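Local structure of methyltransferase (Pyrococcus horikoshii, 1IXK) at residues V60-K65 with T92-T97; G223-L228 with L242-C247; E252-V257 with A294-P299. The protein probably methylates cytosine at carbon 5 in RNA, most likely tRNA, using S-adenosyl-L-methionine as methyl donor. All coordinates share one frame; numbering follows the deposited sequence.

Contact 1. Residues V60-K65 with T92-T97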
loop_
_atom_site.group_PDB
_atom_site.type_symbol
_atom_site.label_atom_id
_atom_site.label_comp_id
_atom_site.label_asym_id
_atom_site.label_seq_id
_atom_site.Cartn_x
_atom_site.Cartn_y
_atom_site.Cartn_z
ATOM N N VAL A 60 11.644 -12.350 -17.038
ATOM C CA VAL A 60 10.446 -12.917 -17.645
ATOM C C VAL A 60 10.772 -14.091 -18.561
ATOM O O VAL A 60 10.079 -15.106 -18.548
ATOM C CB VAL A 60 9.672 -11.854 -18.451
ATOM C CG1 VAL A 60 8.604 -12.520 -19.310
ATOM C CG2 VAL A 60 9.027 -10.850 -17.493
ATOM N N LYS A 61 11.822 -13.951 -19.362
ATOM C CA LYS A 61 12.210 -15.026 -20.270
ATOM C C LYS A 61 12.630 -16.260 -19.479
ATOM O O LYS A 61 12.283 -17.385 -19.837
ATOM C CB LYS A 61 13.345 -14.566 -21.181
ATOM C CG LYS A 61 12.933 -13.460 -22.136
ATOM C CD LYS A 61 14.127 -12.900 -22.891
ATOM C CE LYS A 61 13.718 -11.734 -23.774
ATOM N NZ LYS A 61 14.906 -11.072 -24.374
ATOM N N ARG A 62 13.361 -16.047 -18.391
ATOM C CA ARG A 62 13.817 -17.150 -17.555
ATOM C C ARG A 62 12.667 -17.924 -16.917
ATOM O O ARG A 62 12.673 -19.155 -16.906
ATOM C CB ARG A 62 14.752 -16.638 -16.459
ATOM C CG ARG A 62 16.119 -16.207 -16.961
ATOM C CD ARG A 62 17.008 -15.712 -15.822
ATOM N NE ARG A 62 17.073 -16.660 -14.711
ATOM C CZ ARG A 62 18.004 -16.634 -13.761
ATOM N NH1 ARG A 62 18.954 -15.706 -13.788
ATOM N NH2 ARG A 62 17.985 -17.530 -12.782
ATOM N N LEU A 63 11.687 -17.206 -16.372
ATOM C CA LEU A 63 10.543 -17.851 -15.734
ATOM C C LEU A 63 9.630 -18.547 -16.739
ATOM O O LEU A 63 9.151 -19.651 -16.490
ATOM C CB LEU A 63 9.735 -16.831 -14.915
ATOM C CG LEU A 63 10.382 -16.403 -13.591
ATOM C CD1 LEU A 63 9.406 -15.550 -12.777
ATOM C CD2 LEU A 63 10.760 -17.648 -12.793
ATOM N N ASN A 64 9.382 -17.893 -17.868
ATOM C CA ASN A 64 8.532 -18.465 -18.904
ATOM C C ASN A 64 9.136 -19.786 -19.373
ATOM O O ASN A 64 8.424 -20.761 -19.600
ATOM C CB ASN A 64 8.420 -17.506 -20.094
ATOM C CG ASN A 64 7.368 -16.425 -19.892
ATOM O OD1 ASN A 64 7.311 -15.462 -20.658
ATOM N ND2 ASN A 64 6.526 -16.582 -18.874
ATOM N N LYS A 65 10.457 -19.810 -19.509
ATOM C CA LYS A 65 11.159 -21.009 -19.955
ATOM C C LYS A 65 10.931 -22.182 -19.001
ATOM O O LYS A 65 10.953 -23.343 -19.417
ATOM C CB LYS A 65 12.658 -20.733 -20.058
ATOM C CG LYS A 65 13.444 -21.852 -20.719
ATOM C CD LYS A 65 14.765 -22.104 -20.006
ATOM C CE LYS A 65 14.534 -22.670 -18.607
ATOM N NZ LYS A 65 15.813 -22.960 -17.896
ATOM N N THR A 92 12.119 -21.605 -6.831
ATOM C CA THR A 92 12.960 -21.295 -7.985
ATOM C C THR A 92 14.249 -20.590 -7.584
ATOM O O THR A 92 14.304 -19.919 -6.553
ATOM C CB THR A 92 12.236 -20.368 -8.970
ATOM O OG1 THR A 92 11.959 -19.118 -8.325
ATOM C CG2 THR A 92 10.933 -20.992 -9.437
ATOM N N PRO A 93 15.308 -20.740 -8.397
ATOM C CA PRO A 93 16.591 -20.096 -8.108
ATOM C C PRO A 93 16.392 -18.580 -8.164
ATOM O O PRO A 93 17.055 -17.828 -7.451
ATOM C CB PRO A 93 17.491 -20.597 -9.236
ATOM C CG PRO A 93 16.910 -21.933 -9.569
ATOM C CD PRO A 93 15.430 -21.652 -9.549
ATOM N N GLU A 94 15.472 -18.150 -9.026
ATOM C CA GLU A 94 15.154 -16.734 -9.191
ATOM C C GLU A 94 14.781 -16.125 -7.841
ATOM O O GLU A 94 15.287 -15.073 -7.459
ATOM C CB GLU A 94 13.975 -16.552 -10.155
ATOM C CG GLU A 94 14.277 -16.768 -11.638
ATOM C CD GLU A 94 14.654 -18.198 -11.979
ATOM O OE1 GLU A 94 14.219 -19.122 -11.261
ATOM O OE2 GLU A 94 15.375 -18.398 -12.980
ATOM N N PHE A 95 13.888 -16.797 -7.123
ATOM C CA PHE A 95 13.450 -16.318 -5.821
ATOM C C PHE A 95 14.524 -16.469 -4.747
ATOM O O PHE A 95 14.738 -15.567 -3.938
ATOM C CB PHE A 95 12.182 -17.062 -5.385
ATOM C CG PHE A 95 11.746 -16.738 -3.983
ATOM C CD1 PHE A 95 12.192 -17.501 -2.906
ATOM C CD2 PHE A 95 10.928 -15.642 -3.735
ATOM C CE1 PHE A 95 11.830 -17.173 -1.603
ATOM C CE2 PHE A 95 10.560 -15.305 -2.432
ATOM C CZ PHE A 95 11.014 -16.072 -1.365
ATOM N N LEU A 96 15.201 -17.612 -4.746
ATOM C CA LEU A 96 16.232 -17.884 -3.755
ATOM C C LEU A 96 17.480 -17.008 -3.889
ATOM O O LEU A 96 18.207 -16.810 -2.917
ATOM C CB LEU A 96 16.618 -19.368 -3.804
ATOM C CG LEU A 96 15.500 -20.354 -3.434
ATOM C CD1 LEU A 96 15.959 -21.783 -3.685
ATOM C CD2 LEU A 96 15.114 -20.168 -1.974
ATOM N N THR A 97 17.733 -16.481 -5.082
ATOM C CA THR A 97 18.905 -15.634 -5.277
ATOM C C THR A 97 18.543 -14.147 -5.327
ATOM O O THR A 97 19.356 -13.313 -5.724
ATOM C CB THR A 97 19.682 -16.025 -6.561
ATOM O OG1 THR A 97 18.839 -15.885 -7.709
ATOM C CG2 THR A 97 20.162 -17.472 -6.466
#
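Leu63 and Glu94 make the close-packed half of this contact: the CD2 methyl of Leu63 lies 3.8 Å from CG of Glu94, the two chains running past one another head to tail. Leu63 is buried here and also touches Phe70 of strand 69-73. A bend in Glu94 at chi2 (66°) turns its carboxylate back alongside the start of its own helix. Both helices belong to the N-terminal RsmF-type domain, built on a four-stranded antiparallel sheet; Phe95 packs the short helix 93-96 onto strand 100-102 of that sheet. Thr92 is the N-cap of this helix, its OG1 accepting from Phe95 N at 3.2 Å. The solvent side belongs to Arg62, whose exposed side chain comes across to Glu94 and grips a single oxygen with two nitrogens: NE stands 3.0 Å and NH2 2.8 Å from Glu94 OE2. NE comes in on the anti lone pair, whereas NH2 meets the oxygen from above the carboxylate plane. Guanidinium and carboxylate are turned 84° apart, and both bonds are bent, unlike a flat pairing of two nitrogens with two oxygens. The other oxygen, OE1, forms a salt bridge with Lys66.

Contact 2. Residues G223-L228 with L242-C247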
loop_
_atom_site.group_PDB
_atom_site.type_symbol
_atom_site.label_atom_id
_atom_site.label_comp_id
_atom_site.label_asym_id
_atom_site.label_seq_id
_atom_site.Cartn_x
_atom_site.Cartn_y
_atom_site.Cartn_z
ATOM N N GLY A 223 -6.992 7.724 14.174
ATOM C CA GLY A 223 -6.203 8.605 15.011
ATOM C C GLY A 223 -4.728 8.362 14.785
ATOM O O GLY A 223 -3.947 9.302 14.632
ATOM N N LEU A 224 -4.337 7.093 14.765
ATOM C CA LEU A 224 -2.943 6.749 14.542
ATOM C C LEU A 224 -2.511 7.223 13.154
ATOM O O LEU A 224 -1.393 7.701 12.978
ATOM C CB LEU A 224 -2.746 5.240 14.660
ATOM C CG LEU A 224 -1.327 4.720 14.436
ATOM C CD1 LEU A 224 -0.352 5.422 15.374
ATOM C CD2 LEU A 224 -1.310 3.209 14.670
ATOM N N GLN A 225 -3.402 7.086 12.175
ATOM C CA GLN A 225 -3.104 7.515 10.808
ATOM C C GLN A 225 -2.878 9.024 10.769
ATOM O O GLN A 225 -1.949 9.511 10.125
ATOM C CB GLN A 225 -4.257 7.152 9.871
ATOM C CG GLN A 225 -4.361 5.672 9.538
ATOM C CD GLN A 225 -3.113 5.141 8.865
ATOM O OE1 GLN A 225 -2.075 4.965 9.504
ATOM N NE2 GLN A 225 -3.204 4.891 7.565
HETATM N N MSE A 226 -3.748 9.759 11.453
HETATM C CA MSE A 226 -3.637 11.210 11.518
HETATM C C MSE A 226 -2.298 11.586 12.155
HETATM O O MSE A 226 -1.587 12.455 11.657
HETATM C CB MSE A 226 -4.802 11.796 12.336
HETATM C CG MSE A 226 -6.176 11.740 11.640
HETATM SE SE MSE A 226 -7.558 12.244 12.706
HETATM C CE MSE A 226 -7.240 13.976 12.928
ATOM N N ARG A 227 -1.953 10.928 13.258
ATOM C CA ARG A 227 -0.694 11.215 13.946
ATOM C C ARG A 227 0.496 10.962 13.038
ATOM O O ARG A 227 1.419 11.772 12.971
ATOM C CB ARG A 227 -0.535 10.345 15.198
ATOM C CG ARG A 227 -1.438 10.694 16.354
ATOM C CD ARG A 227 -1.233 9.702 17.499
ATOM N NE ARG A 227 -2.144 9.959 18.611
ATOM C CZ ARG A 227 -2.043 10.995 19.439
ATOM N NH1 ARG A 227 -1.064 11.877 19.289
ATOM N NH2 ARG A 227 -2.932 11.153 20.411
ATOM N N LEU A 228 0.476 9.822 12.353
ATOM C CA LEU A 228 1.562 9.459 11.452
ATOM C C LEU A 228 1.678 10.439 10.288
ATOM O O LEU A 228 2.774 10.872 9.940
ATOM C CB LEU A 228 1.346 8.037 10.917
ATOM C CG LEU A 228 1.519 6.924 11.957
ATOM C CD1 LEU A 228 0.961 5.612 11.433
ATOM C CD2 LEU A 228 2.989 6.797 12.308
ATOM N N LEU A 242 4.553 12.914 -0.277
ATOM C CA LEU A 242 4.235 11.859 0.676
ATOM C C LEU A 242 3.109 11.041 0.067
ATOM O O LEU A 242 2.129 11.597 -0.436
ATOM C CB LEU A 242 3.789 12.433 2.029
ATOM C CG LEU A 242 3.479 11.389 3.121
ATOM C CD1 LEU A 242 3.756 11.981 4.496
ATOM C CD2 LEU A 242 2.037 10.907 3.013
ATOM N N VAL A 243 3.261 9.723 0.071
ATOM C CA VAL A 243 2.214 8.867 -0.453
ATOM C C VAL A 243 1.607 8.156 0.741
ATOM O O VAL A 243 2.312 7.544 1.544
ATOM C CB VAL A 243 2.750 7.848 -1.486
ATOM C CG1 VAL A 243 1.711 6.758 -1.728
ATOM C CG2 VAL A 243 3.048 8.566 -2.792
ATOM N N TYR A 244 0.295 8.286 0.852
ATOM C CA TYR A 244 -0.490 7.718 1.932
ATOM C C TYR A 244 -1.334 6.578 1.396
ATOM O O TYR A 244 -2.040 6.738 0.404
ATOM C CB TYR A 244 -1.390 8.816 2.505
ATOM C CG TYR A 244 -2.357 8.378 3.582
ATOM C CD1 TYR A 244 -3.570 7.769 3.262
ATOM C CD2 TYR A 244 -2.071 8.611 4.923
ATOM C CE1 TYR A 244 -4.483 7.410 4.258
ATOM C CE2 TYR A 244 -2.969 8.253 5.928
ATOM C CZ TYR A 244 -4.170 7.660 5.590
ATOM O OH TYR A 244 -5.060 7.343 6.590
ATOM N N SER A 245 -1.266 5.420 2.045
ATOM C CA SER A 245 -2.054 4.290 1.586
ATOM C C SER A 245 -2.503 3.406 2.734
ATOM O O SER A 245 -1.852 3.353 3.783
ATOM C CB SER A 245 -1.251 3.450 0.581
ATOM O OG SER A 245 -0.108 2.859 1.181
ATOM N N THR A 246 -3.624 2.723 2.532
ATOM C CA THR A 246 -4.159 1.805 3.533
ATOM C C THR A 246 -4.833 0.650 2.798
ATOM O O THR A 246 -5.049 0.712 1.588
ATOM C CB THR A 246 -5.269 2.432 4.395
ATOM O OG1 THR A 246 -6.492 2.418 3.649
ATOM C CG2 THR A 246 -4.927 3.864 4.792
ATOM N N CYS A 247 -5.173 -0.394 3.546
ATOM C CA CYS A 247 -5.878 -1.538 2.992
ATOM C C CYS A 247 -7.229 -1.600 3.681
ATOM O O CYS A 247 -7.704 -2.665 4.069
ATOM C CB CYS A 247 -5.100 -2.825 3.232
ATOM S SG CYS A 247 -3.858 -3.142 1.940
HETATM O O HOH W 1 -1.106 4.790 6.036
#
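Gln225 reaches from helix 215-235 toward strand 240-246 and spends most of its length beside the hydroxyl of Tyr244. Its CB starts the run, 3.4 Å from Tyr244 OH. CG follows at 3.5 Å from the same OH, and a bend at chi2 (-60°) keeps the chain curled round that oxygen, with CD still 3.7 Å from Tyr244 OH. At the tip, NE2 has several neighbours. It gives a weak, bent hydrogen bond to Tyr244 OH at 3.2 Å, and it lies obliquely to the phenol ring, the amide and ring planes 43° apart. The Tyr244 hydroxyl has a stronger partner in the carbonyl oxygen of Glu253. NE2 also touches the CG2 methyl of Thr246, 3.4 Å away. Its firmer bond goes to a water 2.6 Å from NE2, which passes a hydrogen on to Ser245 O at 2.8 Å and sits over one face of the Tyr244 ring, toward its rim. Strands 188-194 and 240-246 are parallel neighbours in the Rossmann-like sheet of class I methyltransferases, and helix 215-235 is the connection between them, a beta-alpha-beta crossover. Helix and strand segments therefore run almost antiparallel, at 169°, with their axes 11.1 Å apart, a space that the side chains of Gln225 and Tyr244 span. With an alanine in place of Gln225, the water would probably lose its amide donor and a gap would be likely to open beside the Tyr244 ring and the Thr246 methyl. Beyond Thr246 the strand gives way to Cys247, the predicted nucleophile, which is tied to Cys197 by a disulfide in this crystal.

Contact 3. Residues E252-V257 with A294-P299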
loop_
_atom_site.group_PDB
_atom_site.type_symbol
_atom_site.label_atom_id
_atom_site.label_comp_id
_atom_site.label_asym_id
_atom_site.label_seq_id
_atom_site.Cartn_x
_atom_site.Cartn_y
_atom_site.Cartn_z
ATOM N N GLU A 252 -13.323 6.798 7.088
ATOM C CA GLU A 252 -12.689 7.409 8.256
ATOM C C GLU A 252 -11.170 7.252 8.274
ATOM O O GLU A 252 -10.463 8.102 8.819
ATOM C CB GLU A 252 -13.273 6.843 9.564
ATOM C CG GLU A 252 -14.706 7.293 9.876
ATOM C CD GLU A 252 -15.765 6.419 9.234
ATOM O OE1 GLU A 252 -15.421 5.599 8.346
ATOM O OE2 GLU A 252 -16.953 6.558 9.619
ATOM N N GLU A 253 -10.670 6.165 7.694
ATOM C CA GLU A 253 -9.232 5.917 7.658
ATOM C C GLU A 253 -8.625 6.377 6.339
ATOM O O GLU A 253 -7.401 6.375 6.178
ATOM C CB GLU A 253 -8.940 4.418 7.820
ATOM C CG GLU A 253 -9.469 3.783 9.090
ATOM C CD GLU A 253 -9.284 2.275 9.085
ATOM O OE1 GLU A 253 -8.130 1.809 9.188
ATOM O OE2 GLU A 253 -10.296 1.558 8.958
ATOM N N ASN A 254 -9.482 6.766 5.398
ATOM C CA ASN A 254 -9.025 7.186 4.077
ATOM C C ASN A 254 -9.352 8.640 3.723
ATOM O O ASN A 254 -8.603 9.563 4.069
ATOM C CB ASN A 254 -9.620 6.259 3.006
ATOM C CG ASN A 254 -9.179 4.809 3.171
ATOM O OD1 ASN A 254 -8.094 4.535 3.678
ATOM N ND2 ASN A 254 -10.012 3.880 2.716
ATOM N N GLU A 255 -10.465 8.833 3.022
ATOM C CA GLU A 255 -10.903 10.165 2.605
ATOM C C GLU A 255 -10.975 11.188 3.738
ATOM O O GLU A 255 -10.598 12.348 3.559
ATOM C CB GLU A 255 -12.269 10.079 1.918
ATOM C CG GLU A 255 -12.234 9.432 0.531
ATOM C CD GLU A 255 -12.355 7.915 0.548
ATOM O OE1 GLU A 255 -12.376 7.313 1.641
ATOM O OE2 GLU A 255 -12.431 7.326 -0.551
ATOM N N PHE A 256 -11.477 10.769 4.895
ATOM C CA PHE A 256 -11.593 11.670 6.048
ATOM C C PHE A 256 -10.227 12.167 6.519
ATOM O O PHE A 256 -10.072 13.328 6.908
ATOM C CB PHE A 256 -12.280 10.960 7.217
ATOM C CG PHE A 256 -13.773 10.837 7.077
ATOM C CD1 PHE A 256 -14.401 11.038 5.853
ATOM C CD2 PHE A 256 -14.551 10.481 8.176
ATOM C CE1 PHE A 256 -15.784 10.887 5.722
ATOM C CE2 PHE A 256 -15.931 10.326 8.055
ATOM C CZ PHE A 256 -16.547 10.528 6.823
ATOM N N VAL A 257 -9.240 11.280 6.504
ATOM C CA VAL A 257 -7.898 11.647 6.932
ATOM C C VAL A 257 -7.281 12.595 5.916
ATOM O O VAL A 257 -6.628 13.576 6.285
ATOM C CB VAL A 257 -6.997 10.404 7.077
ATOM C CG1 VAL A 257 -5.576 10.825 7.434
ATOM C CG2 VAL A 257 -7.561 9.480 8.142
ATOM N N ALA A 294 -7.244 11.121 -5.348
ATOM C CA ALA A 294 -6.937 9.911 -4.584
ATOM C C ALA A 294 -7.631 8.743 -5.280
ATOM O O ALA A 294 -8.615 8.945 -5.992
ATOM C CB ALA A 294 -7.443 10.052 -3.152
ATOM N N ARG A 295 -7.136 7.527 -5.064
ATOM C CA ARG A 295 -7.695 6.348 -5.723
ATOM C C ARG A 295 -8.031 5.211 -4.771
ATOM O O ARG A 295 -7.521 5.143 -3.659
ATOM C CB ARG A 295 -6.702 5.804 -6.759
ATOM C CG ARG A 295 -5.984 6.866 -7.575
ATOM C CD ARG A 295 -6.958 7.769 -8.294
ATOM N NE ARG A 295 -7.704 7.076 -9.338
ATOM C CZ ARG A 295 -8.678 7.638 -10.048
ATOM N NH1 ARG A 295 -9.020 8.896 -9.819
ATOM N NH2 ARG A 295 -9.310 6.946 -10.985
ATOM N N ARG A 296 -8.892 4.318 -5.237
ATOM C CA ARG A 296 -9.292 3.140 -4.481
ATOM C C ARG A 296 -9.270 1.925 -5.395
ATOM O O ARG A 296 -9.632 2.011 -6.575
ATOM C CB ARG A 296 -10.714 3.292 -3.934
ATOM C CG ARG A 296 -10.818 4.005 -2.596
ATOM C CD ARG A 296 -12.281 4.126 -2.188
ATOM N NE ARG A 296 -12.451 4.712 -0.862
ATOM C CZ ARG A 296 -12.846 4.032 0.208
ATOM N NH1 ARG A 296 -13.110 2.734 0.111
ATOM N NH2 ARG A 296 -12.997 4.652 1.372
ATOM N N LEU A 297 -8.845 0.795 -4.841
ATOM C CA LEU A 297 -8.829 -0.464 -5.570
ATOM C C LEU A 297 -9.866 -1.314 -4.851
ATOM O O LEU A 297 -9.921 -1.330 -3.618
ATOM C CB LEU A 297 -7.457 -1.138 -5.493
ATOM C CG LEU A 297 -6.297 -0.453 -6.216
ATOM C CD1 LEU A 297 -5.024 -1.268 -6.010
ATOM C CD2 LEU A 297 -6.615 -0.318 -7.703
ATOM N N TYR A 298 -10.695 -2.004 -5.623
ATOM C CA TYR A 298 -11.750 -2.843 -5.063
ATOM C C TYR A 298 -11.539 -4.304 -5.431
ATOM O O TYR A 298 -11.170 -4.625 -6.561
ATOM C CB TYR A 298 -13.105 -2.369 -5.581
ATOM C CG TYR A 298 -13.525 -1.022 -5.045
ATOM C CD1 TYR A 298 -13.985 -0.888 -3.734
ATOM C CD2 TYR A 298 -13.474 0.118 -5.849
ATOM C CE1 TYR A 298 -14.389 0.341 -3.238
ATOM C CE2 TYR A 298 -13.876 1.358 -5.360
ATOM C CZ TYR A 298 -14.336 1.460 -4.054
ATOM O OH TYR A 298 -14.762 2.673 -3.567
ATOM N N PRO A 299 -11.788 -5.213 -4.480
ATOM C CA PRO A 299 -11.614 -6.645 -4.724
ATOM C C PRO A 299 -12.530 -7.223 -5.797
ATOM O O PRO A 299 -12.245 -8.283 -6.339
ATOM C CB PRO A 299 -11.861 -7.262 -3.348
ATOM C CG PRO A 299 -12.843 -6.317 -2.734
ATOM C CD PRO A 299 -12.282 -4.969 -3.114
#
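Arg296 meets Glu255 side-on, guanidinium and carboxylate lying nearly in one plane, 16° apart. Each nitrogen on that edge has its own oxygen: NH2 of Arg296 donates to Glu255 OE1 at 2.7 Å, and NE of Arg296 to Glu255 OE2 at 2.6 Å. Both oxygens use their syn lone pairs and both bonds are close to straight, so this two-bond salt bridge fixes the rotation of both flat groups. The two chains approach nearly perpendicular to each other. Arg296 runs out extended from CG to NE, and the turn about its last bond (chi4 -109°) sets the NE and NH2 edge against the acid, while Glu255 bends in the middle to bring its carboxylate round. The pair joins the first turn of helix 255-264 to the short strand 295-297, which lies between strands 276-277 and 307-314 in the mixed sheet of the Rossmann-like domain. Phe308, on strand 307-314, touches both Glu255 and Arg296. The charges are buried, and each has further polar company: Glu255 OE2 also accepts from Leu279 N, and Arg296 NH2 has a second acceptor in Leu249 O. Asn254 is turned quite differently. ND2 of its amide stands over one face of the guanidinium, 3.4 Å from Arg296 NH2, the two planes steeply inclined at 78°. These are two donors, so the approach is contact without a hydrogen bond. The amide's bonds go to other partners: ND2 to Ser248 O, and OD1 with the Thr246 hydroxyl. Asn254 occupies the N-cap position of helix 255-264, yet its side chain makes no capping bond.

Contacts 2 and 3 are neighbours in the catalytic domain, their centres 11 Å apart, and they touch directly. Tyr244 OH lies 2.6 Å from Glu253 O, and Thr246 OG1 is 2.7 Å from Asn254 OD1, both probable hydrogen bonds that tie the end of strand 240-246 to the approach to helix 255-264. The predicted active site lies close by: the side chain of Asn254 is about 8 Å from that of Cys247, and the side chain of Ser245 is about 4 Å from that of Asp194, a residue predicted to bind S-adenosyl-L-methionine. Contact 1 belongs to the N-terminal domain, its centre 35 Å from the other two, with nearest atoms about 19 Å from contact 2 and about 21 Å from contact 3.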